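Local coordinates for protein mirolysin (Tannerella forsythia, PDB 6R7V) that probably cleaves peptide bonds as a zinc-dependent pappalysin-family metallopeptidase, held latent in this zymogen by a cysteine switch, at residues A[168-182]-A[206-218]. The protein carries 1 engineered substitution. Residues are numbered along the deposited sequence; the frame is centred on the assembly and turned at random.
Sequences QFPFEFQTKPNTDGV and THAVGHWLDLRHI. Engineered in segment 206-218: Ala208 (natural residue Glu). With ZN (zinc ion), chain D; GOL (glycerol), chain H.
Trp212, on the last turn of the zinc-binding helix, reaches segment 168-182. Its CB touches Val182 CG1, where strand 182-185 begins, at 3.7 Å. With CG anti to the backbone N (chi1 -179°), the indole swings to the loop. CD1 passes Gly181 N, and NE1 donates to Asp180 OD2 at 3.0 Å. This bond is bent (152°), and NE1 meets the carboxylate from above its plane. Asp180 OD2 also forms a salt bridge with Arg297, so one buried oxygen serves two donors. Val182 also packs on the CB of Ala208, engineered from Glu.

On the zinc side, Phe169 lies obliquely to the His211 ring, with planes at 71°. Its CE2 is 3.6 Å from His211 ND1. That nitrogen donates to Leu215 O, which also sits at the edge of the Phe169 ring. The bond helps fix the imidazole's rotation, while His211 NE2 binds zinc at 2.0 Å. His207 and His217 add the other histidines of the metzincin zinc-binding motif, with Asp214 at the consensus glycine. Cys6 is the fourth ligand, consistent with a cysteine switch. A Schellman motif at Asp214 ends the helix, and Pro170 CG rests 3.3 Å from Trp212 O.

The loop connects antiparallel strands 165-167 and 182-185 of the mixed sheet and packs against the end of helix 203-212. Helix 20-32 touches Pro170 and Phe171, and helix 280-288 meets Leu213 and Leu215.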
loop_
_atom_site.group_PDB
_atom_site.type_symbol
_atom_site.label_atom_id
_atom_site.label_comp_id
_atom_site.label_asym_id
_atom_site.label_seq_id
_atom_site.Cartn_x
_atom_site.Cartn_y
_atom_site.Cartn_z
ATOM N N GLN A 168 -4.265 5.408 -3.358
ATOM C CA GLN A 168 -4.341 6.851 -3.367
ATOM C C GLN A 168 -3.370 7.361 -2.289
ATOM O O GLN A 168 -3.392 6.875 -1.163
ATOM C CB GLN A 168 -5.785 7.354 -3.134
ATOM C CG GLN A 168 -5.858 8.862 -3.345
ATOM C CD GLN A 168 -7.268 9.371 -3.291
ATOM O OE1 GLN A 168 -8.031 9.186 -4.221
ATOM N NE2 GLN A 168 -7.623 10.020 -2.202
ATOM N N PHE A 169 -2.525 8.349 -2.621
ATOM C CA PHE A 169 -1.542 8.859 -1.675
ATOM C C PHE A 169 -2.142 9.835 -0.663
ATOM O O PHE A 169 -3.104 10.541 -1.002
ATOM C CB PHE A 169 -0.433 9.592 -2.447
ATOM C CG PHE A 169 0.503 8.693 -3.209
ATOM C CD1 PHE A 169 0.361 8.519 -4.580
ATOM C CD2 PHE A 169 1.529 8.027 -2.560
ATOM C CE1 PHE A 169 1.191 7.634 -5.279
ATOM C CE2 PHE A 169 2.395 7.181 -3.268
ATOM C CZ PHE A 169 2.231 7.006 -4.625
ATOM N N PRO A 170 -1.513 9.988 0.531
ATOM C CA PRO A 170 -2.058 10.909 1.540
ATOM C C PRO A 170 -2.150 12.365 1.103
ATOM O O PRO A 170 -3.042 13.066 1.601
ATOM C CB PRO A 170 -1.057 10.799 2.693
ATOM C CG PRO A 170 -0.464 9.427 2.556
ATOM C CD PRO A 170 -0.426 9.148 1.087
ATOM N N PHE A 171 -1.285 12.835 0.171
ATOM C CA PHE A 171 -1.378 14.240 -0.239
ATOM C C PHE A 171 -2.696 14.532 -0.972
ATOM O O PHE A 171 -3.051 15.703 -1.155
ATOM C CB PHE A 171 -0.168 14.696 -1.106
ATOM C CG PHE A 171 -0.273 14.338 -2.584
ATOM C CD1 PHE A 171 0.128 13.091 -3.044
ATOM C CD2 PHE A 171 -0.797 15.238 -3.498
ATOM C CE1 PHE A 171 0.024 12.757 -4.399
ATOM C CE2 PHE A 171 -0.951 14.884 -4.847
ATOM C CZ PHE A 171 -0.547 13.641 -5.281
ATOM N N GLU A 172 -3.379 13.487 -1.432
ATOM C CA GLU A 172 -4.646 13.598 -2.157
ATOM C C GLU A 172 -5.851 13.503 -1.210
ATOM O O GLU A 172 -6.982 13.669 -1.684
ATOM C CB GLU A 172 -4.782 12.465 -3.219
ATOM C CG GLU A 172 -3.497 12.085 -3.972
ATOM C CD GLU A 172 -3.626 11.082 -5.112
ATOM O OE1 GLU A 172 -3.079 9.950 -5.033
ATOM O OE2 GLU A 172 -4.271 11.459 -6.115
ATOM N N PHE A 173 -5.638 13.201 0.100
ATOM C CA PHE A 173 -6.769 12.972 1.004
ATOM C C PHE A 173 -7.693 14.181 1.119
ATOM O O PHE A 173 -8.916 14.015 1.008
ATOM C CB PHE A 173 -6.304 12.531 2.395
ATOM C CG PHE A 173 -7.468 12.097 3.252
ATOM C CD1 PHE A 173 -7.952 10.801 3.182
ATOM C CD2 PHE A 173 -8.158 13.020 4.040
ATOM C CE1 PHE A 173 -9.034 10.399 3.961
ATOM C CE2 PHE A 173 -9.246 12.615 4.823
ATOM C CZ PHE A 173 -9.689 11.310 4.761
ATOM N N GLN A 174 -7.134 15.368 1.349
ATOM C CA GLN A 174 -7.956 16.560 1.543
ATOM C C GLN A 174 -8.874 16.791 0.349
ATOM O O GLN A 174 -10.074 17.002 0.565
ATOM C CB GLN A 174 -7.056 17.773 1.810
ATOM C CG GLN A 174 -7.801 19.124 1.889
ATOM C CD GLN A 174 -6.874 20.269 2.210
ATOM O OE1 GLN A 174 -5.855 20.499 1.540
ATOM N NE2 GLN A 174 -7.218 21.030 3.235
ATOM N N THR A 175 -8.352 16.720 -0.898
ATOM C CA THR A 175 -9.177 16.999 -2.084
ATOM C C THR A 175 -9.995 15.812 -2.607
ATOM O O THR A 175 -10.988 16.017 -3.327
ATOM C CB THR A 175 -8.332 17.569 -3.231
ATOM O OG1 THR A 175 -7.281 16.653 -3.517
ATOM C CG2 THR A 175 -7.758 18.963 -2.911
ATOM N N LYS A 176 -9.568 14.576 -2.301
ATOM C CA LYS A 176 -10.265 13.378 -2.813
ATOM C C LYS A 176 -10.575 12.420 -1.657
ATOM O O LYS A 176 -10.171 11.260 -1.698
ATOM C CB LYS A 176 -9.412 12.690 -3.900
ATOM C CG LYS A 176 -9.208 13.595 -5.133
ATOM C CD LYS A 176 -8.440 12.897 -6.254
ATOM C CE LYS A 176 -9.339 12.049 -7.129
ATOM N NZ LYS A 176 -8.638 11.540 -8.340
ATOM N N PRO A 177 -11.310 12.862 -0.609
ATOM C CA PRO A 177 -11.494 11.989 0.554
ATOM C C PRO A 177 -12.269 10.711 0.289
ATOM O O PRO A 177 -11.952 9.684 0.870
ATOM C CB PRO A 177 -12.249 12.881 1.551
ATOM C CG PRO A 177 -12.894 13.953 0.717
ATOM C CD PRO A 177 -11.897 14.205 -0.374
ATOM N N ASN A 178 -13.241 10.772 -0.600
ATOM C CA ASN A 178 -14.101 9.611 -0.841
ATOM C C ASN A 178 -13.457 8.527 -1.720
ATOM O O ASN A 178 -14.035 7.424 -1.828
ATOM C CB ASN A 178 -15.450 10.029 -1.450
ATOM C CG ASN A 178 -16.073 11.284 -0.896
ATOM O OD1 ASN A 178 -16.415 11.369 0.281
ATOM N ND2 ASN A 178 -16.259 12.281 -1.751
ATOM N N THR A 179 -12.263 8.765 -2.284
ATOM C CA THR A 179 -11.577 7.723 -3.078
ATOM C C THR A 179 -10.274 7.280 -2.396
ATOM O O THR A 179 -9.523 6.471 -2.963
ATOM C CB THR A 179 -11.328 8.224 -4.500
ATOM O OG1 THR A 179 -10.688 9.505 -4.469
ATOM C CG2 THR A 179 -12.589 8.281 -5.310
ATOM N N ASP A 180 -10.066 7.700 -1.134
ATOM C CA ASP A 180 -8.896 7.280 -0.394
ATOM C C ASP A 180 -8.972 5.782 -0.073
ATOM O O ASP A 180 -10.048 5.255 0.246
ATOM C CB ASP A 180 -8.719 8.101 0.893
ATOM C CG ASP A 180 -7.454 7.722 1.647
ATOM O OD1 ASP A 180 -6.364 7.749 1.031
ATOM O OD2 ASP A 180 -7.568 7.335 2.808
ATOM N N GLY A 181 -7.854 5.079 -0.248
ATOM C CA GLY A 181 -7.804 3.649 -0.017
ATOM C C GLY A 181 -6.991 2.959 -1.071
ATOM O O GLY A 181 -6.171 3.604 -1.769
ATOM N N VAL A 182 -7.189 1.620 -1.167
ATOM C CA VAL A 182 -6.391 0.824 -2.102
ATOM C C VAL A 182 -7.267 -0.160 -2.841
ATOM O O VAL A 182 -8.333 -0.578 -2.349
ATOM C CB VAL A 182 -5.165 0.108 -1.462
ATOM C CG1 VAL A 182 -4.264 1.091 -0.699
ATOM C CG2 VAL A 182 -5.580 -1.047 -0.561
ATOM N N THR A 206 0.536 -5.401 0.427
ATOM C CA THR A 206 1.547 -4.772 1.299
ATOM C C THR A 206 2.144 -3.558 0.605
ATOM O O THR A 206 2.256 -2.475 1.211
ATOM C CB THR A 206 2.668 -5.783 1.621
ATOM O OG1 THR A 206 2.041 -6.830 2.380
ATOM C CG2 THR A 206 3.774 -5.178 2.493
ATOM N N HIS A 207 2.473 -3.721 -0.695
ATOM C CA HIS A 207 3.044 -2.646 -1.501
ATOM C C HIS A 207 2.044 -1.464 -1.616
ATOM O O HIS A 207 2.437 -0.302 -1.427
ATOM C CB HIS A 207 3.370 -3.255 -2.869
ATOM C CG HIS A 207 3.850 -2.299 -3.908
ATOM N ND1 HIS A 207 5.177 -2.265 -4.295
ATOM C CD2 HIS A 207 3.145 -1.419 -4.660
ATOM C CE1 HIS A 207 5.239 -1.364 -5.260
ATOM N NE2 HIS A 207 4.037 -0.814 -5.492
ATOM N N ALA A 208 0.766 -1.760 -1.936
ATOM C CA ALA A 208 -0.244 -0.700 -2.108
ATOM C C ALA A 208 -0.484 0.023 -0.809
ATOM O O ALA A 208 -0.637 1.250 -0.811
ATOM C CB ALA A 208 -1.550 -1.294 -2.604
ATOM N N VAL A 209 -0.575 -0.718 0.307
ATOM C CA VAL A 209 -0.792 -0.078 1.618
ATOM C C VAL A 209 0.438 0.811 1.943
ATOM O O VAL A 209 0.260 1.895 2.514
ATOM C CB VAL A 209 -1.122 -1.129 2.725
ATOM C CG1 VAL A 209 -1.139 -0.512 4.122
ATOM C CG2 VAL A 209 -2.453 -1.813 2.430
ATOM N N GLY A 210 1.645 0.394 1.521
ATOM C CA GLY A 210 2.815 1.252 1.675
ATOM C C GLY A 210 2.574 2.592 0.996
ATOM O O GLY A 210 2.844 3.627 1.589
ATOM N N HIS A 211 2.039 2.613 -0.263
ATOM C CA HIS A 211 1.702 3.917 -0.902
ATOM C C HIS A 211 0.622 4.697 -0.135
ATOM O O HIS A 211 0.724 5.919 -0.010
ATOM C CB HIS A 211 1.188 3.713 -2.320
ATOM C CG HIS A 211 2.173 3.156 -3.317
ATOM N ND1 HIS A 211 3.390 3.769 -3.575
ATOM C CD2 HIS A 211 2.014 2.137 -4.187
ATOM C CE1 HIS A 211 3.932 3.098 -4.588
ATOM N NE2 HIS A 211 3.137 2.133 -5.000
ATOM N N TRP A 212 -0.410 3.999 0.355
ATOM C CA TRP A 212 -1.455 4.676 1.140
ATOM C C TRP A 212 -0.861 5.311 2.425
ATOM O O TRP A 212 -1.430 6.282 2.962
ATOM C CB TRP A 212 -2.523 3.620 1.443
ATOM C CG TRP A 212 -3.695 4.111 2.225
ATOM C CD1 TRP A 212 -4.746 4.857 1.765
ATOM C CD2 TRP A 212 -3.957 3.834 3.593
ATOM N NE1 TRP A 212 -5.629 5.093 2.786
ATOM C CE2 TRP A 212 -5.148 4.514 3.938
ATOM C CE3 TRP A 212 -3.274 3.116 4.579
ATOM C CZ2 TRP A 212 -5.702 4.443 5.227
ATOM C CZ3 TRP A 212 -3.811 3.055 5.851
ATOM C CH2 TRP A 212 -4.993 3.745 6.177
ATOM N N LEU A 213 0.303 4.774 2.892
ATOM C CA LEU A 213 1.057 5.270 4.019
ATOM C C LEU A 213 2.287 6.096 3.575
ATOM O O LEU A 213 3.271 6.252 4.314
ATOM C CB LEU A 213 1.439 4.134 4.971
ATOM C CG LEU A 213 0.243 3.464 5.665
ATOM C CD1 LEU A 213 0.690 2.274 6.466
ATOM C CD2 LEU A 213 -0.555 4.484 6.544
ATOM N N ASP A 214 2.182 6.692 2.391
ATOM C CA ASP A 214 3.079 7.738 1.878
ATOM C C ASP A 214 4.378 7.240 1.247
ATOM O O ASP A 214 5.232 8.075 0.880
ATOM C CB ASP A 214 3.415 8.786 2.984
ATOM C CG ASP A 214 3.401 10.205 2.497
ATOM O OD1 ASP A 214 2.780 10.456 1.471
ATOM O OD2 ASP A 214 4.045 11.065 3.149
ATOM N N LEU A 215 4.554 5.936 1.080
ATOM C CA LEU A 215 5.796 5.468 0.462
ATOM C C LEU A 215 5.728 5.515 -1.042
ATOM O O LEU A 215 4.655 5.279 -1.639
ATOM C CB LEU A 215 6.119 4.028 0.886
ATOM C CG LEU A 215 6.268 3.784 2.381
ATOM C CD1 LEU A 215 6.712 2.360 2.631
ATOM C CD2 LEU A 215 7.238 4.783 3.034
ATOM N N ARG A 216 6.897 5.710 -1.648
ATOM C CA ARG A 216 7.058 5.727 -3.101
ATOM C C ARG A 216 7.846 4.529 -3.561
ATOM O O ARG A 216 8.644 3.940 -2.810
ATOM C CB ARG A 216 7.831 6.977 -3.511
ATOM C CG ARG A 216 7.098 8.251 -3.194
ATOM C CD ARG A 216 7.798 9.389 -3.862
ATOM N NE ARG A 216 7.295 10.670 -3.390
ATOM C CZ ARG A 216 7.655 11.832 -3.915
ATOM N NH1 ARG A 216 8.468 11.871 -4.965
ATOM N NH2 ARG A 216 7.199 12.965 -3.406
ATOM N N HIS A 217 7.755 4.253 -4.859
ATOM C CA HIS A 217 8.611 3.235 -5.462
ATOM C C HIS A 217 10.062 3.510 -5.158
ATOM O O HIS A 217 10.524 4.654 -5.276
ATOM C CB HIS A 217 8.393 3.205 -6.954
ATOM C CG HIS A 217 7.056 2.658 -7.301
ATOM N ND1 HIS A 217 6.387 3.079 -8.417
ATOM C CD2 HIS A 217 6.293 1.754 -6.647
ATOM C CE1 HIS A 217 5.248 2.407 -8.437
ATOM N NE2 HIS A 217 5.121 1.625 -7.372
ATOM N N ILE A 218 10.782 2.450 -4.777
ATOM C CA ILE A 218 12.139 2.595 -4.253
ATOM C C ILE A 218 13.124 3.192 -5.294
ATOM O O ILE A 218 14.091 3.858 -4.927
ATOM C CB ILE A 218 12.627 1.235 -3.726
ATOM C CG1 ILE A 218 13.946 1.363 -2.967
ATOM C CG2 ILE A 218 12.721 0.178 -4.854
ATOM C CD1 ILE A 218 14.253 0.142 -2.095
HETATM ZN ZN ZN D . 3.462 0.822 -6.530
HETATM C C1 GOL H . 4.154 10.668 -1.617
HETATM O O1 GOL H . 5.354 9.985 -1.307
HETATM C C2 GOL H . 4.105 11.999 -0.904
HETATM O O2 GOL H . 5.098 12.876 -1.445
HETATM C C3 GOL H . 2.747 12.651 -1.023
HETATM O O3 GOL H . 1.721 11.894 -0.374
#